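Local coordinates for protein esterase (Alcaligenes sp., PDB 1QLW) that probably hydrolyses carboxylic esters, as a bacterial esterase of the alpha/beta hydrolase family, at residues V5-P9 with L307-D311; P82-W88 with M300-N306. All coordinates share one frame. Residues are numbered along the deposited sequence.

Interaction 1: V5-P9 with L307-D311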
loop_
_atom_site.group_PDB
_atom_site.type_symbol
_atom_site.label_atom_id
_atom_site.label_comp_id
_atom_site.label_asym_id
_atom_site.label_seq_id
_atom_site.Cartn_x
_atom_site.Cartn_y
_atom_site.Cartn_z
ATOM N N VAL A 5 -3.009 17.637 26.268
ATOM C CA VAL A 5 -2.824 17.826 24.833
ATOM C C VAL A 5 -1.407 18.298 24.543
ATOM O O VAL A 5 -1.007 19.400 24.916
ATOM C CB VAL A 5 -3.849 18.812 24.255
ATOM C CG1 VAL A 5 -3.693 18.965 22.750
ATOM C CG2 VAL A 5 -5.266 18.378 24.605
ATOM N N PRO A 6 -0.627 17.445 23.891
ATOM C CA PRO A 6 0.747 17.749 23.553
ATOM C C PRO A 6 0.859 18.679 22.356
ATOM O O PRO A 6 -0.007 18.683 21.480
ATOM C CB PRO A 6 1.338 16.381 23.214
ATOM C CG PRO A 6 0.184 15.635 22.636
ATOM C CD PRO A 6 -1.023 16.100 23.405
ATOM N N LYS A 7 1.931 19.468 22.341
ATOM C CA LYS A 7 2.177 20.287 21.149
ATOM C C LYS A 7 2.645 19.310 20.066
ATOM O O LYS A 7 3.258 18.291 20.391
ATOM C CB LYS A 7 3.223 21.350 21.397
ATOM N N THR A 8 2.268 19.579 18.828
ATOM C CA THR A 8 2.738 18.720 17.733
ATOM C C THR A 8 4.241 18.903 17.577
ATOM O O THR A 8 4.727 20.033 17.454
ATOM C CB THR A 8 2.061 19.119 16.409
ATOM O OG1 THR A 8 0.641 19.075 16.593
ATOM C CG2 THR A 8 2.482 18.169 15.300
ATOM N N PRO A 9 4.990 17.812 17.598
ATOM C CA PRO A 9 6.441 17.917 17.476
ATOM C C PRO A 9 6.820 18.596 16.172
ATOM O O PRO A 9 6.267 18.263 15.125
ATOM C CB PRO A 9 6.933 16.489 17.539
ATOM C CG PRO A 9 5.799 15.668 18.022
ATOM C CD PRO A 9 4.530 16.418 17.750
ATOM N N LEU A 307 -3.130 13.161 19.088
ATOM C CA LEU A 307 -1.864 13.053 19.821
ATOM C C LEU A 307 -2.099 12.979 21.324
ATOM O O LEU A 307 -1.296 12.363 22.037
ATOM C CB LEU A 307 -0.902 14.176 19.442
ATOM C CG LEU A 307 -0.638 14.310 17.937
ATOM C CD1 LEU A 307 0.482 15.303 17.694
ATOM C CD2 LEU A 307 -0.298 12.974 17.294
ATOM N N GLN A 308 -3.188 13.578 21.820
ATOM C CA GLN A 308 -3.586 13.421 23.211
ATOM C C GLN A 308 -3.893 11.938 23.476
ATOM O O GLN A 308 -3.493 11.359 24.490
ATOM C CB GLN A 308 -4.816 14.266 23.507
ATOM C CG GLN A 308 -5.317 14.185 24.934
ATOM C CD GLN A 308 -6.564 14.976 25.209
ATOM O OE1 GLN A 308 -6.728 15.510 26.326
ATOM N NE2 GLN A 308 -7.465 15.068 24.265
ATOM N N VAL A 309 -4.640 11.312 22.558
ATOM C CA VAL A 309 -4.974 9.891 22.691
ATOM C C VAL A 309 -3.708 9.058 22.599
ATOM O O VAL A 309 -3.479 8.126 23.391
ATOM C CB VAL A 309 -6.029 9.473 21.666
ATOM C CG1 VAL A 309 -6.313 7.979 21.789
ATOM C CG2 VAL A 309 -7.305 10.291 21.816
ATOM N N ALA A 310 -2.837 9.383 21.643
ATOM C CA ALA A 310 -1.579 8.648 21.515
ATOM C C ALA A 310 -0.758 8.716 22.801
ATOM O O ALA A 310 -0.168 7.708 23.216
ATOM C CB ALA A 310 -0.753 9.171 20.351
ATOM N N ASP A 311 -0.684 9.890 23.437
ATOM C CA ASP A 311 0.083 10.003 24.670
ATOM C C ASP A 311 -0.455 9.098 25.758
ATOM O O ASP A 311 0.318 8.523 26.515
ATOM C CB ASP A 311 0.103 11.448 25.164
ATOM C CG ASP A 311 1.107 12.302 24.433
ATOM O OD1 ASP A 311 1.896 11.778 23.625
ATOM O OD2 ASP A 311 1.115 13.524 24.685
#
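Residues 5-9 form an extended segment with no regular secondary structure, whose phi and psi from Pro6 to Pro9 stay near polyproline values. Residues 307-311 are a turn of helix, closed by the backbone hydrogen bond from Asp311 N to Leu307 O (2.9 Å). The backbones come nearest at Val5 and Gln308, with CA atoms 4.8 Å apart. From there the N-terminal segment runs off past Leu307. Pro6 is the central residue. Its ring lies against the helix. Pro6 CG is 3.7 Å from Leu307 CB, and Pro6 CD is 3.7 Å from Gln308 N. Pro6 CG also sits 3.1 Å from Asp311 OD2, a tight van der Waals approach. Further along, Leu307 CD1 meets Thr8 OG1 at 3.9 Å and Pro9 CD at 4.2 Å. The contact lays the N-terminal loop before strand 13-23 on the first turn of helix 306-319. Tyr91 of helix 88-94 touches Pro6, Pro9 and Leu307, and its hydroxyl is hydrogen-bonded to Asp311 OD1.

Interaction 2: P82-W88 with M300-N306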
loop_
_atom_site.group_PDB
_atom_site.type_symbol
_atom_site.label_atom_id
_atom_site.label_comp_id
_atom_site.label_asym_id
_atom_site.label_seq_id
_atom_site.Cartn_x
_atom_site.Cartn_y
_atom_site.Cartn_z
ATOM N N PRO A 82 -6.516 12.456 7.394
ATOM C CA PRO A 82 -7.228 12.968 6.215
ATOM C C PRO A 82 -7.115 14.464 6.028
ATOM O O PRO A 82 -7.107 14.952 4.888
ATOM C CB PRO A 82 -8.672 12.515 6.455
ATOM C CG PRO A 82 -8.514 11.234 7.220
ATOM C CD PRO A 82 -7.342 11.473 8.139
ATOM N N ASP A 83 -7.020 15.239 7.110
ATOM C CA ASP A 83 -6.880 16.680 7.069
ATOM C C ASP A 83 -5.441 17.163 7.115
ATOM O O ASP A 83 -5.207 18.368 7.283
ATOM C CB ASP A 83 -7.718 17.361 8.144
ATOM C CG ASP A 83 -7.296 17.010 9.553
ATOM O OD1 ASP A 83 -6.982 15.832 9.829
ATOM O OD2 ASP A 83 -7.294 17.931 10.400
ATOM N N GLY A 84 -4.472 16.278 6.939
ATOM C CA GLY A 84 -3.095 16.679 6.730
ATOM C C GLY A 84 -2.210 16.744 7.946
ATOM O O GLY A 84 -1.083 17.250 7.838
ATOM N N ARG A 85 -2.651 16.256 9.089
ATOM C CA ARG A 85 -1.878 16.330 10.313
ATOM C C ARG A 85 -1.056 15.058 10.519
ATOM O O ARG A 85 -1.268 14.006 9.928
ATOM C CB ARG A 85 -2.814 16.550 11.508
ATOM C CG ARG A 85 -3.464 17.925 11.504
ATOM C CD ARG A 85 -4.406 18.093 12.685
ATOM N NE ARG A 85 -5.599 17.261 12.502
ATOM C CZ ARG A 85 -5.841 16.130 13.149
ATOM N NH1 ARG A 85 -5.121 15.712 14.178
ATOM N NH2 ARG A 85 -6.902 15.427 12.762
ATOM N N MET A 86 -0.125 15.161 11.454
ATOM C CA MET A 86 0.705 14.037 11.849
ATOM C C MET A 86 -0.174 12.892 12.366
ATOM O O MET A 86 -1.088 13.080 13.178
ATOM C CB MET A 86 1.643 14.504 12.978
ATOM C CG MET A 86 2.706 13.478 13.316
ATOM S SD MET A 86 3.790 14.031 14.640
ATOM C CE MET A 86 4.590 15.434 13.855
ATOM N N GLY A 87 0.132 11.708 11.882
ATOM C CA GLY A 87 -0.559 10.503 12.328
ATOM C C GLY A 87 0.249 9.810 13.426
ATOM O O GLY A 87 1.345 10.207 13.820
ATOM N N TRP A 88 -0.318 8.686 13.877
ATOM C CA TRP A 88 0.324 7.933 14.937
ATOM C C TRP A 88 1.616 7.282 14.485
ATOM O O TRP A 88 2.532 7.143 15.308
ATOM C CB TRP A 88 -0.601 6.879 15.526
ATOM C CG TRP A 88 -1.672 7.401 16.431
ATOM C CD1 TRP A 88 -1.993 8.696 16.726
ATOM C CD2 TRP A 88 -2.602 6.594 17.157
ATOM N NE1 TRP A 88 -3.058 8.747 17.589
ATOM C CE2 TRP A 88 -3.439 7.458 17.889
ATOM C CE3 TRP A 88 -2.798 5.210 17.289
ATOM C CZ2 TRP A 88 -4.474 7.001 18.700
ATOM C CZ3 TRP A 88 -3.832 4.770 18.102
ATOM C CH2 TRP A 88 -4.656 5.663 18.798
ATOM N N MET A 300 -10.175 7.324 16.027
ATOM C CA MET A 300 -9.561 8.234 17.003
ATOM C C MET A 300 -8.095 8.530 16.701
ATOM O O MET A 300 -7.578 9.563 17.130
ATOM C CB MET A 300 -9.753 7.719 18.419
ATOM C CG MET A 300 -8.996 6.429 18.689
ATOM S SD MET A 300 -9.255 5.850 20.393
ATOM C CE MET A 300 -10.984 5.355 20.274
ATOM N N MET A 301 -7.410 7.648 15.973
ATOM C CA MET A 301 -6.044 7.895 15.537
ATOM C C MET A 301 -5.958 9.007 14.498
ATOM O O MET A 301 -4.873 9.529 14.234
ATOM C CB MET A 301 -5.369 6.628 15.019
ATOM C CG MET A 301 -5.867 6.073 13.696
ATOM S SD MET A 301 -7.579 5.489 13.657
ATOM C CE MET A 301 -7.409 4.041 14.736
ATOM N N GLN A 302 -7.088 9.415 13.920
ATOM C CA GLN A 302 -7.179 10.486 12.946
ATOM C C GLN A 302 -7.878 11.740 13.494
ATOM O O GLN A 302 -7.950 12.762 12.800
ATOM C CB GLN A 302 -7.955 10.031 11.696
ATOM C CG GLN A 302 -7.246 8.892 10.972
ATOM C CD GLN A 302 -8.007 8.371 9.775
ATOM O OE1 GLN A 302 -9.105 8.824 9.466
ATOM N NE2 GLN A 302 -7.389 7.391 9.121
ATOM N N ASP A 303 -8.418 11.652 14.701
ATOM C CA ASP A 303 -9.185 12.724 15.304
ATOM C C ASP A 303 -8.309 13.935 15.595
ATOM O O ASP A 303 -7.075 13.873 15.603
ATOM C CB ASP A 303 -9.879 12.197 16.563
ATOM C CG ASP A 303 -11.168 11.411 16.353
ATOM O OD1 ASP A 303 -11.682 11.376 15.227
ATOM O OD2 ASP A 303 -11.621 10.839 17.378
ATOM N N ARG A 304 -8.946 15.080 15.874
ATOM C CA ARG A 304 -8.221 16.322 16.104
ATOM C C ARG A 304 -7.339 16.258 17.343
ATOM O O ARG A 304 -6.333 16.961 17.419
ATOM C CB ARG A 304 -9.201 17.491 16.149
ATOM C CG ARG A 304 -9.819 17.799 14.793
ATOM C CD ARG A 304 -10.741 19.014 14.856
ATOM N NE ARG A 304 -11.869 18.841 15.749
ATOM C CZ ARG A 304 -12.031 19.272 16.990
ATOM N NH1 ARG A 304 -11.106 19.997 17.605
ATOM N NH2 ARG A 304 -13.166 18.995 17.615
ATOM N N ASN A 305 -7.719 15.468 18.337
ATOM C CA ASN A 305 -6.935 15.259 19.545
ATOM C C ASN A 305 -6.210 13.912 19.460
ATOM O O ASN A 305 -5.874 13.332 20.495
ATOM C CB ASN A 305 -7.820 15.325 20.795
ATOM C CG ASN A 305 -8.749 14.143 20.860
ATOM O OD1 ASN A 305 -9.096 13.542 19.840
ATOM N ND2 ASN A 305 -9.179 13.758 22.053
ATOM N N ASN A 306 -5.820 13.482 18.253
ATOM C CA ASN A 306 -5.176 12.181 18.131
ATOM C C ASN A 306 -3.881 12.088 18.901
ATOM O O ASN A 306 -3.540 10.961 19.311
ATOM C CB ASN A 306 -5.000 11.777 16.675
ATOM C CG ASN A 306 -4.006 12.590 15.883
ATOM O OD1 ASN A 306 -3.766 13.761 16.170
ATOM N ND2 ASN A 306 -3.436 11.961 14.851
HETATM O O HOH W 1 -3.547 17.576 16.026
HETATM O O HOH W 2 -1.906 15.230 14.692
HETATM O O HOH W 3 -2.849 7.983 13.038
#
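Arg85 reaches across with chi1 m, chi2 t and chi3 m, which brings its guanidinium edge to the backbone of 302-303. Arg85 NH2 donates a hydrogen bond to Gln302 O (2.9 Å) and Arg85 NH1 one to Asp303 O (3.0 Å). Arg85 NE forms a salt bridge with Asp83 OD2 (2.8 Å), which holds the guanidinium from its own loop; Asp83 OD1 is also hydrogen-bonded to Thr81. Arg304 CA lies over one guanidinium face. In this alpha/beta hydrolase, the contact joins two loops that follow parallel strands 65-68 and 283-287 and lead into helices 88-94 and 306-319. With chi1 p, Asn306 ND2 donates a hydrogen bond across to Met86 O (3.1 Å) and one within its own loop to Met301 O (2.9 Å). Water 2 links Met86 O and Asn306 OD1. With chi1 m, Trp88 NE1 donates a hydrogen bond to Asn306 O (2.8 Å). Met301 CB sits over the six-membered ring of Trp88, 3.5 Å from its centroid, in a CH-pi contact.

How the interactions relate
Interaction 2 is buried and interaction 1 lies at the surface, with centres about 10 Å apart. Both involve the start of helix 306-319: 300-306 is the loop leading into it, and 307-311 continues along it. Helix 88-94 is the second shared element, since Trp88 begins it and its Tyr91 packs on interaction 1. The two contacts touch. Trp88 NE1 is 3.6 Å from Ala310 CB, and Met86 CE is 3.5 Å from Pro9 O. Their chemistry differs. The surface contact is van der Waals packing centred on proline, whereas the buried one satisfies backbone carbonyls with arginine, asparagine, tryptophan and waters. Along the chain, interaction 2 lies inside the loop closed by interaction 1.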